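Local coordinates for protein diketoreductase (Acinetobacter baylyi, PDB 4E12) that reduces dicarbonyl compounds with NADH and probably also interconverts (3S)-3-hydroxyacyl-CoA and 3-oxoacyl-CoA in fatty acid oxidation, at residues Q22-G27 / Q67-G72; Q81-A86 / T105-L110; K114-T119 / Y167-E172; V180-K185 / G190-S195; D202-L207 / K230-I235. All coordinates share one frame; numbering follows the deposited sequence.

Interaction 1: Q22-G27 / Q67-G72; sequences QTAFHG and QKALGG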
# COMPACT_ATOMS: atom_id res chain seq x y z
N GLN A 22 -27.28 -5.66 7.25
CA GLN A 22 -26.50 -5.13 8.36
C GLN A 22 -27.35 -4.18 9.21
O GLN A 22 -27.32 -4.21 10.44
CB GLN A 22 -25.26 -4.39 7.83
CG GLN A 22 -24.29 -3.89 8.92
CD GLN A 22 -23.52 -4.99 9.63
OE1 GLN A 22 -23.65 -6.18 9.31
NE2 GLN A 22 -22.72 -4.60 10.61
N THR A 23 -28.13 -3.33 8.55
CA THR A 23 -28.92 -2.33 9.24
C THR A 23 -30.07 -2.99 10.01
O THR A 23 -30.34 -2.65 11.17
CB THR A 23 -29.41 -1.24 8.26
OG1 THR A 23 -28.28 -0.51 7.77
CG2 THR A 23 -30.35 -0.27 8.95
N ALA A 24 -30.73 -3.95 9.37
CA ALA A 24 -31.77 -4.75 10.02
C ALA A 24 -31.19 -5.54 11.20
O ALA A 24 -31.75 -5.51 12.30
CB ALA A 24 -32.43 -5.67 9.01
N PHE A 25 -30.06 -6.22 10.98
CA PHE A 25 -29.43 -7.03 12.04
C PHE A 25 -29.16 -6.22 13.32
O PHE A 25 -29.14 -6.77 14.42
CB PHE A 25 -28.12 -7.65 11.52
CG PHE A 25 -27.39 -8.49 12.53
CD1 PHE A 25 -28.00 -9.60 13.12
CD2 PHE A 25 -26.09 -8.16 12.91
CE1 PHE A 25 -27.31 -10.37 14.06
CE2 PHE A 25 -25.40 -8.92 13.84
CZ PHE A 25 -26.01 -10.03 14.42
N HIS A 26 -28.94 -4.92 13.16
CA HIS A 26 -28.63 -4.06 14.30
C HIS A 26 -29.81 -3.30 14.88
O HIS A 26 -29.62 -2.32 15.60
CB HIS A 26 -27.51 -3.08 13.98
CG HIS A 26 -26.15 -3.70 14.01
ND1 HIS A 26 -25.60 -4.35 12.94
CD2 HIS A 26 -25.22 -3.75 15.00
CE1 HIS A 26 -24.39 -4.79 13.26
NE2 HIS A 26 -24.14 -4.43 14.51
N GLY A 27 -31.03 -3.73 14.56
CA GLY A 27 -32.18 -3.26 15.30
C GLY A 27 -33.04 -2.21 14.64
O GLY A 27 -34.11 -1.88 15.16
N GLN A 67 -32.12 -14.74 11.52
CA GLN A 67 -33.48 -14.92 10.99
C GLN A 67 -34.49 -13.92 11.54
O GLN A 67 -35.39 -13.49 10.81
CB GLN A 67 -33.99 -16.35 11.19
CG GLN A 67 -33.64 -17.31 10.05
CD GLN A 67 -32.16 -17.51 9.86
OE1 GLN A 67 -31.34 -17.08 10.69
NE2 GLN A 67 -31.79 -18.15 8.76
N LYS A 68 -34.38 -13.53 12.80
CA LYS A 68 -35.29 -12.51 13.30
C LYS A 68 -35.08 -11.24 12.47
O LYS A 68 -36.04 -10.58 12.06
CB LYS A 68 -35.04 -12.25 14.79
CG LYS A 68 -36.05 -11.30 15.45
CD LYS A 68 -35.80 -11.20 16.96
CE LYS A 68 -36.82 -10.30 17.65
NZ LYS A 68 -36.77 -8.90 17.15
N ALA A 69 -33.82 -10.89 12.21
CA ALA A 69 -33.57 -9.69 11.42
C ALA A 69 -34.17 -9.88 10.03
O ALA A 69 -34.83 -8.99 9.49
CB ALA A 69 -32.08 -9.42 11.32
N LEU A 70 -33.95 -11.06 9.45
CA LEU A 70 -34.46 -11.39 8.12
C LEU A 70 -35.98 -11.21 8.05
O LEU A 70 -36.52 -10.57 7.14
CB LEU A 70 -34.10 -12.83 7.80
CG LEU A 70 -34.74 -13.51 6.60
CD1 LEU A 70 -34.35 -12.78 5.32
CD2 LEU A 70 -34.31 -14.97 6.56
N GLY A 71 -36.67 -11.79 9.02
CA GLY A 71 -38.12 -11.77 9.00
C GLY A 71 -38.71 -10.40 9.24
O GLY A 71 -39.88 -10.17 8.91
N GLY A 72 -37.93 -9.49 9.82
CA GLY A 72 -38.43 -8.16 10.10
C GLY A 72 -38.31 -7.15 8.96
O GLY A 72 -38.86 -6.05 9.06
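A69 sets its methyl group against the main chain of A24 and F25, a small apolar helix-to-helix contact at the surface of the NAD-binding domain, where the end of helix 14-25 meets helix 65-72. The backbones approach closely, with the CA atoms of F25 and A69 5.0 Å apart, a spacing that alanine can accommodate. A69 CB lies 3.6 Å from F25 CA and also reaches the F25 backbone N, so the methyl rests on main chain more than on side chain. The two alanine methyls stand further off, 4.4 Å between A24 CB and A69 CB.

With CG anti to the backbone N (chi1 179°), the F25 ring runs alongside the contact, so that A69 CB lies off its edge, near the ring plane; the ring also meets Y54 of helix 37-57 edge-to-face. Just past the helix end, H26 folds back, and its ND1 donates in the ring plane to Q22 O at 3.0 Å.

The example illustrates close helix approach through small residues: with only carbon surfaces and backbone atoms meeting, the hold comes from van der Waals fit, and no polar bond between the two segments adds direction to it.

Interaction 2: Q81-A86 / T105-L110; sequences QAVKDA and TKLGEL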
# COMPACT_ATOMS: atom_id res chain seq x y z
N GLN A 81 -44.47 4.76 -0.92
CA GLN A 81 -44.77 3.96 0.26
C GLN A 81 -43.48 3.53 0.97
O GLN A 81 -43.43 3.47 2.20
CB GLN A 81 -45.58 2.72 -0.13
CG GLN A 81 -46.96 3.05 -0.68
CD GLN A 81 -47.82 3.80 0.34
OE1 GLN A 81 -47.82 3.47 1.53
NE2 GLN A 81 -48.54 4.82 -0.12
N ALA A 82 -42.45 3.22 0.18
CA ALA A 82 -41.17 2.77 0.74
C ALA A 82 -40.51 3.81 1.64
O ALA A 82 -39.79 3.46 2.58
CB ALA A 82 -40.22 2.37 -0.37
N VAL A 83 -40.72 5.09 1.35
CA VAL A 83 -40.00 6.12 2.09
C VAL A 83 -40.91 7.04 2.91
O VAL A 83 -40.47 8.09 3.37
CB VAL A 83 -39.18 7.01 1.15
CG1 VAL A 83 -38.18 6.18 0.35
CG2 VAL A 83 -40.10 7.80 0.23
N LYS A 84 -42.17 6.65 3.10
CA LYS A 84 -43.16 7.56 3.68
C LYS A 84 -42.81 8.03 5.08
O LYS A 84 -43.14 9.16 5.45
CB LYS A 84 -44.56 6.95 3.65
CG LYS A 84 -44.73 5.68 4.47
CD LYS A 84 -46.15 5.14 4.33
CE LYS A 84 -46.34 3.84 5.10
NZ LYS A 84 -47.70 3.27 4.90
N ASP A 85 -42.16 7.19 5.87
CA ASP A 85 -41.81 7.56 7.24
C ASP A 85 -40.32 7.31 7.47
O ASP A 85 -39.90 7.06 8.60
CB ASP A 85 -42.64 6.74 8.24
CG ASP A 85 -42.55 7.29 9.66
OD1 ASP A 85 -42.22 8.48 9.84
OD2 ASP A 85 -42.81 6.52 10.61
N ALA A 86 -39.54 7.37 6.40
CA ALA A 86 -38.10 7.09 6.47
C ALA A 86 -37.34 8.20 7.20
O ALA A 86 -37.57 9.39 6.96
CB ALA A 86 -37.54 6.90 5.06
N THR A 105 -34.84 12.91 -7.84
CA THR A 105 -35.87 13.92 -8.07
C THR A 105 -37.20 13.49 -7.47
O THR A 105 -37.89 14.29 -6.82
CB THR A 105 -36.02 14.24 -9.55
OG1 THR A 105 -34.78 14.78 -10.01
CG2 THR A 105 -37.12 15.27 -9.76
N LYS A 106 -37.53 12.22 -7.65
CA LYS A 106 -38.73 11.65 -7.08
C LYS A 106 -38.60 11.59 -5.57
O LYS A 106 -39.47 12.04 -4.83
CB LYS A 106 -38.94 10.25 -7.62
CG LYS A 106 -39.05 10.20 -9.12
CD LYS A 106 -39.01 8.78 -9.62
CE LYS A 106 -39.00 8.73 -11.13
NZ LYS A 106 -38.90 7.33 -11.61
N LEU A 107 -37.47 11.03 -5.12
CA LEU A 107 -37.23 10.81 -3.70
C LEU A 107 -37.38 12.12 -2.95
O LEU A 107 -38.02 12.18 -1.90
CB LEU A 107 -35.82 10.22 -3.49
CG LEU A 107 -35.44 9.69 -2.11
CD1 LEU A 107 -36.29 8.46 -1.75
CD2 LEU A 107 -33.96 9.34 -2.09
N GLY A 108 -36.79 13.18 -3.50
CA GLY A 108 -36.89 14.48 -2.85
C GLY A 108 -38.33 14.93 -2.67
O GLY A 108 -38.65 15.64 -1.71
N GLU A 109 -39.19 14.51 -3.59
CA GLU A 109 -40.61 14.86 -3.55
C GLU A 109 -41.37 13.94 -2.59
O GLU A 109 -42.20 14.40 -1.80
CB GLU A 109 -41.23 14.73 -4.95
CG GLU A 109 -40.61 15.64 -6.00
CD GLU A 109 -41.20 15.42 -7.39
OE1 GLU A 109 -41.96 14.45 -7.57
OE2 GLU A 109 -40.90 16.24 -8.29
N LEU A 110 -41.07 12.65 -2.67
CA LEU A 110 -41.83 11.64 -1.95
C LEU A 110 -41.48 11.51 -0.47
O LEU A 110 -42.30 11.09 0.34
CB LEU A 110 -41.67 10.30 -2.65
CG LEU A 110 -42.04 10.30 -4.13
CD1 LEU A 110 -41.81 8.93 -4.74
CD2 LEU A 110 -43.50 10.71 -4.29
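V83 spreads its two methyls over two leucines of helix 97-110, one branch for each. CG1 meets the CD1 methyl of L107 at 3.6 Å, the tightest point between the segments, and the two side chains cross at a slant. The other branch, CG2, lies against the last turn of the helix, 4.1 Å from L110 CB and 4.0 Å from the carbonyl oxygen L110 O.

The valine torsion explains this division of labour: at chi1 -58° CG1 stands anti to the carbonyl carbon, while CG2 is wedged between the backbone N and that carbon. L107 contributes only a branch end. Its CB does not point at V83, but with CG anti to the backbone N (chi1 -170°) the side chain swings CD1 across.

V83 is the first residue to leave helical geometry after helix 79-82, and it opens a type I turn closed by a weak bond from A86 N to V83 O at 3.3 Å. The contact therefore falls in the connection between helix 79-82 and strand 88-91.

Beneath it lies the parallel part of the sheet. V83 also touches T8 and V89, and L107 touches L10 and V89, so both rest on strands 6-10 and 88-91; L110 reaches back to L79 and A80 of helix 79-82. Helix 97-110 is thereby packed on the sheet face and against its helical neighbour at once.

Interaction 3: K114-T119 / Y167-E172; sequences KTIFAT and YQQVVE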
# COMPACT_ATOMS: atom_id res chain seq x y z
N LYS A 114 -38.05 15.31 6.92
CA LYS A 114 -37.07 14.88 7.92
C LYS A 114 -35.97 13.98 7.34
O LYS A 114 -34.90 13.85 7.93
CB LYS A 114 -37.75 14.11 9.04
CG LYS A 114 -38.48 12.87 8.57
CD LYS A 114 -38.86 11.98 9.75
CE LYS A 114 -39.54 10.72 9.25
NZ LYS A 114 -39.92 9.82 10.37
N THR A 115 -36.26 13.37 6.19
CA THR A 115 -35.44 12.29 5.64
C THR A 115 -34.03 12.69 5.20
O THR A 115 -33.83 13.58 4.37
CB THR A 115 -36.17 11.54 4.49
OG1 THR A 115 -37.41 11.01 5.00
CG2 THR A 115 -35.33 10.37 3.98
N ILE A 116 -33.04 11.99 5.76
CA ILE A 116 -31.66 12.14 5.31
C ILE A 116 -31.43 11.22 4.12
O ILE A 116 -31.88 10.07 4.12
CB ILE A 116 -30.69 11.75 6.43
CG1 ILE A 116 -30.90 12.67 7.63
CG2 ILE A 116 -29.25 11.76 5.90
CD1 ILE A 116 -30.12 12.31 8.87
N PHE A 117 -30.76 11.74 3.09
CA PHE A 117 -30.43 10.93 1.92
C PHE A 117 -28.94 10.61 1.93
O PHE A 117 -28.10 11.50 2.03
CB PHE A 117 -30.71 11.67 0.61
CG PHE A 117 -32.17 11.99 0.36
CD1 PHE A 117 -33.18 11.39 1.10
CD2 PHE A 117 -32.52 12.90 -0.63
CE1 PHE A 117 -34.52 11.69 0.86
CE2 PHE A 117 -33.86 13.21 -0.88
CZ PHE A 117 -34.86 12.60 -0.13
N ALA A 118 -28.60 9.33 1.79
CA ALA A 118 -27.19 8.98 1.66
C ALA A 118 -26.96 8.11 0.43
O ALA A 118 -27.66 7.11 0.22
CB ALA A 118 -26.72 8.27 2.93
N THR A 119 -25.99 8.49 -0.40
CA THR A 119 -25.61 7.71 -1.58
C THR A 119 -24.44 6.78 -1.26
O THR A 119 -23.53 7.16 -0.51
CB THR A 119 -25.21 8.65 -2.75
OG1 THR A 119 -24.80 7.87 -3.88
CG2 THR A 119 -24.09 9.60 -2.34
N TYR A 167 -24.57 15.24 9.18
CA TYR A 167 -23.32 14.49 9.05
C TYR A 167 -23.05 13.70 10.32
O TYR A 167 -22.79 12.50 10.26
CB TYR A 167 -22.17 15.45 8.77
CG TYR A 167 -20.83 14.81 8.47
CD1 TYR A 167 -20.32 14.81 7.17
CD2 TYR A 167 -20.08 14.21 9.47
CE1 TYR A 167 -19.08 14.23 6.88
CE2 TYR A 167 -18.82 13.62 9.19
CZ TYR A 167 -18.34 13.64 7.89
OH TYR A 167 -17.12 13.06 7.60
N GLN A 168 -23.13 14.34 11.49
CA GLN A 168 -22.87 13.64 12.73
C GLN A 168 -23.91 12.55 13.01
O GLN A 168 -23.58 11.50 13.57
CB GLN A 168 -22.76 14.60 13.92
CG GLN A 168 -22.42 13.89 15.22
CD GLN A 168 -21.00 13.32 15.25
OE1 GLN A 168 -20.17 13.63 14.39
NE2 GLN A 168 -20.73 12.48 16.24
N GLN A 169 -25.17 12.79 12.64
CA GLN A 169 -26.18 11.76 12.83
C GLN A 169 -25.86 10.53 11.98
O GLN A 169 -26.01 9.40 12.45
CB GLN A 169 -27.59 12.28 12.51
CG GLN A 169 -28.00 13.47 13.36
CD GLN A 169 -29.42 13.93 13.09
OE1 GLN A 169 -30.17 13.27 12.37
NE2 GLN A 169 -29.78 15.08 13.65
N VAL A 170 -25.41 10.73 10.74
CA VAL A 170 -25.01 9.61 9.90
C VAL A 170 -23.79 8.90 10.50
O VAL A 170 -23.71 7.67 10.49
CB VAL A 170 -24.73 10.05 8.43
CG1 VAL A 170 -24.16 8.90 7.63
CG2 VAL A 170 -26.03 10.52 7.78
N VAL A 171 -22.84 9.67 11.02
CA VAL A 171 -21.70 9.07 11.69
C VAL A 171 -22.17 8.20 12.84
O VAL A 171 -21.69 7.09 13.01
CB VAL A 171 -20.68 10.11 12.21
CG1 VAL A 171 -19.64 9.42 13.09
CG2 VAL A 171 -19.98 10.77 11.04
N GLU A 172 -23.12 8.69 13.62
CA GLU A 172 -23.61 7.90 14.75
C GLU A 172 -24.41 6.70 14.27
O GLU A 172 -24.35 5.62 14.86
CB GLU A 172 -24.38 8.78 15.74
CG GLU A 172 -23.46 9.79 16.44
CD GLU A 172 -24.20 10.82 17.27
OE1 GLU A 172 -25.44 10.85 17.19
OE2 GLU A 172 -23.52 11.60 17.98
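I116 and V170 mark the closest approach of an extended strand and a helix, their CA atoms 8.5 Å apart, which leaves room for one layer of side chains. Along strand 116-119 the side chains alternate: I116 and A118 are directed at helix 164-176, and F117 points away from it.

I116 works with both of its branches. CG2, anti to the backbone N, meets V170 CG2 at 3.9 Å, and the two side chains run antiparallel, alongside one another. The longer arm continues extended through CG1 (chi2 173°) and puts CD1 3.6 Å from Q169 OE1, crossing the glutamine on the slant. Q169 itself reaches out with an extended chain beyond CG, so that its amide lies at the margin of the apolar patch. Its NE2 is hydrogen-bonded to E165 one turn earlier in the same helix, which helps fix the amide while OE1 borders the isoleucine methyl.

This is the usual layering of an alpha/beta domain, with a branched side chain from a strand filling the space under a covering helix. Strand 116-119 runs between strands 88-91 and 139-144, bonded through its backbone to D87 and V89 on one side and to K138 and L140 on the other. F117 meets L107 of helix 97-110 on the other face of the sheet; V170 extends the packing to L142, and V171 to P181 and E183 of strand 180-183.

Interaction 4: V180-K185 / G190-S195; sequences VPIELK and GYVLNS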
# COMPACT_ATOMS: atom_id res chain seq x y z
N VAL A 180 -17.10 1.07 11.26
CA VAL A 180 -16.13 2.05 11.71
C VAL A 180 -16.29 3.26 10.81
O VAL A 180 -16.00 3.17 9.61
CB VAL A 180 -14.70 1.53 11.54
CG1 VAL A 180 -13.69 2.62 11.88
CG2 VAL A 180 -14.48 0.31 12.42
N PRO A 181 -16.78 4.39 11.35
CA PRO A 181 -16.97 5.57 10.51
C PRO A 181 -15.63 6.15 10.10
O PRO A 181 -14.76 6.40 10.93
CB PRO A 181 -17.66 6.56 11.45
CG PRO A 181 -18.28 5.71 12.48
CD PRO A 181 -17.34 4.59 12.69
N ILE A 182 -15.47 6.35 8.81
CA ILE A 182 -14.27 6.98 8.29
C ILE A 182 -14.73 8.34 7.87
O ILE A 182 -15.48 8.48 6.90
CB ILE A 182 -13.74 6.18 7.08
CG1 ILE A 182 -13.37 4.76 7.52
CG2 ILE A 182 -12.57 6.92 6.42
CD1 ILE A 182 -12.36 4.73 8.62
N GLU A 183 -14.32 9.36 8.63
CA GLU A 183 -14.88 10.70 8.43
C GLU A 183 -14.06 11.56 7.47
O GLU A 183 -12.94 11.98 7.80
CB GLU A 183 -15.10 11.39 9.79
CG GLU A 183 -16.07 10.64 10.70
CD GLU A 183 -16.27 11.30 12.08
OE1 GLU A 183 -16.51 12.52 12.14
OE2 GLU A 183 -16.18 10.58 13.09
N LEU A 184 -14.60 11.81 6.28
CA LEU A 184 -13.96 12.73 5.36
C LEU A 184 -14.50 14.13 5.58
O LEU A 184 -15.67 14.30 5.94
CB LEU A 184 -14.13 12.33 3.90
CG LEU A 184 -13.44 11.06 3.41
CD1 LEU A 184 -14.11 9.80 3.95
CD2 LEU A 184 -13.50 11.07 1.90
N LYS A 185 -13.64 15.12 5.36
CA LYS A 185 -13.93 16.51 5.71
C LYS A 185 -14.29 17.33 4.47
O LYS A 185 -14.89 18.40 4.57
CB LYS A 185 -12.73 17.13 6.45
CG LYS A 185 -12.46 16.44 7.79
CD LYS A 185 -11.15 16.86 8.44
CE LYS A 185 -10.94 16.10 9.75
NZ LYS A 185 -9.65 16.43 10.42
N GLY A 190 -13.24 8.66 -4.99
CA GLY A 190 -12.61 7.47 -4.42
C GLY A 190 -12.50 7.51 -2.91
O GLY A 190 -11.88 6.62 -2.31
N TYR A 191 -13.09 8.51 -2.28
CA TYR A 191 -13.07 8.61 -0.82
C TYR A 191 -11.62 8.46 -0.33
O TYR A 191 -10.69 8.99 -0.96
CB TYR A 191 -13.99 7.52 -0.19
CG TYR A 191 -15.42 7.59 -0.70
CD1 TYR A 191 -16.40 8.27 0.00
CD2 TYR A 191 -15.79 6.96 -1.89
CE1 TYR A 191 -17.74 8.34 -0.46
CE2 TYR A 191 -17.12 7.03 -2.37
CZ TYR A 191 -18.08 7.72 -1.65
OH TYR A 191 -19.38 7.78 -2.10
N VAL A 192 -11.43 7.70 0.75
CA VAL A 192 -10.10 7.43 1.30
C VAL A 192 -9.52 6.10 0.81
O VAL A 192 -8.43 6.08 0.23
CB VAL A 192 -10.10 7.45 2.85
CG1 VAL A 192 -8.74 7.03 3.38
CG2 VAL A 192 -10.44 8.85 3.37
N LEU A 193 -10.22 5.00 1.03
CA LEU A 193 -9.63 3.69 0.73
C LEU A 193 -9.19 3.52 -0.73
O LEU A 193 -8.05 3.13 -1.00
CB LEU A 193 -10.58 2.56 1.11
CG LEU A 193 -10.03 1.18 0.77
CD1 LEU A 193 -8.67 0.92 1.43
CD2 LEU A 193 -11.06 0.14 1.17
N ASN A 194 -10.10 3.78 -1.66
CA ASN A 194 -9.79 3.65 -3.07
C ASN A 194 -8.70 4.64 -3.47
O ASN A 194 -7.87 4.36 -4.34
CB ASN A 194 -11.04 3.85 -3.92
CG ASN A 194 -12.07 2.77 -3.67
OD1 ASN A 194 -11.73 1.65 -3.27
ND2 ASN A 194 -13.35 3.10 -3.88
N SER A 195 -8.68 5.81 -2.83
CA SER A 195 -7.65 6.79 -3.12
C SER A 195 -6.29 6.28 -2.75
O SER A 195 -5.30 6.64 -3.39
CB SER A 195 -7.94 8.14 -2.44
OG SER A 195 -9.07 8.73 -3.04
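V192 pushes its CG2 methyl into the shallow hollow between I182 and L184, two residues whose CB atoms both point from the segment 180-185 toward V192 and its neighbours. The fit is deeper on the leucine side: V192 CG2 lies 3.7 Å from L184 CG and 3.8 Å from L184 CD1, but 4.2 Å from I182 CG2. Valine and leucine pass flank to flank with their tips pointing opposite ways, whereas valine and isoleucine meet at about a right angle. V192 presents this branch because CG1 is anti to the backbone N (chi1 175°), leaving CG2 on the strand side.

L184 returns the favour. Its CD2 methyl is a bump seated on the backbone of Y191, 3.7 Å from Y191 CA and 4.1 Å from Y191 CB, at the root of the tyrosine and oblique to its ring. The leucine is thus wedged between the V192 methyl, which touches CG and CD1, and the Y191 backbone, which takes CD2.

Polar bonds brace the second segment as it enters helix 193-209. S195 OG donates to Y191 O at 2.6 Å, approaching from above the carbonyl plane, and the same hydroxyl is hydrogen-bonded to K188 NZ; E155 receives the backbone NH groups of V192 and L193. T221 of the second subunit packs on I182 and V192.

The arrangement joins the edge strand of the nucleotide-binding sheet to the start of the first helix of the C-terminal domain. It also borders the probable active site: the Y191 ring stacks on H143, predicted to be important for catalysis, and its OH is hydrogen-bonded to S121 O, beside the NAD-binding S122.

Interaction 5: D202-L207 / K230-I235; sequences DAAAEL and KGPFEI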
# COMPACT_ATOMS: atom_id res chain seq x y z
N ASP A 202 -1.95 0.30 -9.26
CA ASP A 202 -1.42 0.84 -10.52
C ASP A 202 0.09 0.71 -10.59
O ASP A 202 0.64 0.42 -11.66
CB ASP A 202 -1.77 2.33 -10.69
CG ASP A 202 -3.23 2.56 -11.00
OD1 ASP A 202 -3.96 1.57 -11.22
OD2 ASP A 202 -3.64 3.73 -11.03
N ALA A 203 0.76 0.93 -9.47
CA ALA A 203 2.22 0.80 -9.44
C ALA A 203 2.64 -0.65 -9.67
O ALA A 203 3.59 -0.93 -10.40
CB ALA A 203 2.78 1.29 -8.11
N ALA A 204 1.98 -1.59 -9.01
CA ALA A 204 2.32 -3.01 -9.19
C ALA A 204 2.08 -3.44 -10.65
O ALA A 204 2.88 -4.17 -11.25
CB ALA A 204 1.47 -3.87 -8.25
N ALA A 205 0.96 -3.01 -11.20
CA ALA A 205 0.59 -3.40 -12.55
C ALA A 205 1.62 -2.90 -13.57
O ALA A 205 1.99 -3.63 -14.49
CB ALA A 205 -0.80 -2.91 -12.89
N GLU A 206 2.07 -1.66 -13.40
CA GLU A 206 3.13 -1.11 -14.25
C GLU A 206 4.41 -1.95 -14.18
O GLU A 206 5.02 -2.26 -15.21
CB GLU A 206 3.44 0.34 -13.86
CG GLU A 206 4.58 0.97 -14.66
CD GLU A 206 5.98 0.51 -14.22
OE1 GLU A 206 6.89 0.48 -15.07
OE2 GLU A 206 6.17 0.19 -13.03
N LEU A 207 4.83 -2.31 -12.97
CA LEU A 207 6.00 -3.19 -12.84
C LEU A 207 5.78 -4.51 -13.57
O LEU A 207 6.71 -5.06 -14.16
CB LEU A 207 6.27 -3.53 -11.37
CG LEU A 207 6.61 -2.40 -10.40
CD1 LEU A 207 6.72 -2.99 -8.99
CD2 LEU A 207 7.93 -1.78 -10.85
N LYS A 230 -0.87 -9.35 2.46
CA LYS A 230 -1.08 -9.73 1.06
C LYS A 230 -0.49 -8.64 0.16
O LYS A 230 -0.61 -7.44 0.46
CB LYS A 230 -2.57 -9.89 0.76
CG LYS A 230 -3.26 -11.00 1.57
CD LYS A 230 -4.73 -11.05 1.30
CE LYS A 230 -5.39 -12.11 2.17
NZ LYS A 230 -4.73 -13.43 1.97
N GLY A 231 0.15 -9.05 -0.92
CA GLY A 231 0.67 -8.08 -1.87
C GLY A 231 -0.34 -7.67 -2.93
O GLY A 231 -1.44 -8.23 -3.01
N PRO A 232 -0.01 -6.67 -3.77
CA PRO A 232 -0.92 -6.20 -4.81
C PRO A 232 -1.64 -7.26 -5.63
O PRO A 232 -2.81 -7.10 -5.96
CB PRO A 232 -0.04 -5.28 -5.67
CG PRO A 232 1.00 -4.80 -4.70
CD PRO A 232 1.29 -5.98 -3.82
N PHE A 233 -0.95 -8.33 -6.00
CA PHE A 233 -1.59 -9.27 -6.91
C PHE A 233 -2.53 -10.21 -6.17
O PHE A 233 -3.58 -10.60 -6.71
CB PHE A 233 -0.56 -9.94 -7.83
CG PHE A 233 0.09 -8.96 -8.77
CD1 PHE A 233 -0.54 -8.63 -9.97
CD2 PHE A 233 1.30 -8.35 -8.46
CE1 PHE A 233 0.04 -7.72 -10.85
CE2 PHE A 233 1.88 -7.43 -9.34
CZ PHE A 233 1.26 -7.12 -10.53
N GLU A 234 -2.20 -10.51 -4.93
CA GLU A 234 -3.12 -11.24 -4.08
C GLU A 234 -4.37 -10.39 -3.91
O GLU A 234 -5.49 -10.90 -3.95
CB GLU A 234 -2.48 -11.49 -2.72
CG GLU A 234 -1.22 -12.29 -2.81
CD GLU A 234 -0.63 -12.51 -1.45
OE1 GLU A 234 0.26 -11.74 -1.06
OE2 GLU A 234 -1.08 -13.46 -0.77
N ILE A 235 -4.17 -9.09 -3.73
CA ILE A 235 -5.28 -8.13 -3.63
C ILE A 235 -6.08 -8.07 -4.93
O ILE A 235 -7.31 -8.08 -4.87
CB ILE A 235 -4.79 -6.70 -3.24
CG1 ILE A 235 -4.16 -6.74 -1.84
CG2 ILE A 235 -5.93 -5.69 -3.34
CD1 ILE A 235 -3.61 -5.41 -1.34
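F233 reaches across to A204 with the far end of its ring. From CB, which points along the interface and not at the other helix, the torsion that sets CG anti to the carbonyl carbon (chi1 -66°) carries the ring over to helix 193-209. CE2 arrives first, 3.7 Å from A204 CB. The tip, CZ, then comes 3.4 Å from the carbonyl oxygen A204 O, which lies at the ring edge near its plane, and touches the peptide beyond it, 4.2 Å from A205 N. The ring edge therefore straddles a methyl and the main chain that follows it.

The preceding residue, P232, presses on the same methyl. A204 CB and P232 CB are 3.3 Å apart, closer than usual for two carbons, and P232 CG adds to the cover, so A204 is hemmed in by proline and phenylalanine together. The small side chain lets the CA atoms of A204 and P232 approach to 6.3 Å.

At the start of helix 232-239, E234 OE1 accepts from the N-cap amide, G231 N, at 2.7 Å, as in one half of a capping box, and also pairs with R223. F280 meets the F233 ring edge-to-face.

The contact packs helix 193-209 against the start of helix 232-239 in the all-helical C-terminal domain, through an alanine small enough for close approach, and it lies next to the dimer contact: A204 also packs on L196 of the second subunit.

In the fold
Along the chain the five contacts follow in series, each closing before the next opens. Interactions 1, 2 and 3 lie in the NAD-binding domain, around its sheet. Interactions 2 and 3, with centres about 15 Å apart, are joined directly by the D85-K114 salt bridge and by a probable hydrogen bond between A86 O and T115 OG1. Interaction 3 reaches interaction 4 through a probable hydrogen bond between Y167 OH and L184 O, and both use that sheet. Interaction 4 spans the two domains and shares helix 193-209 with interaction 5, about 21 Å away between centres; both touch the second subunit. The centres of interactions 2 and 5 are about 43 Å apart. The series thus leads from nucleotide-binding core through domain junction to dimer-forming helices.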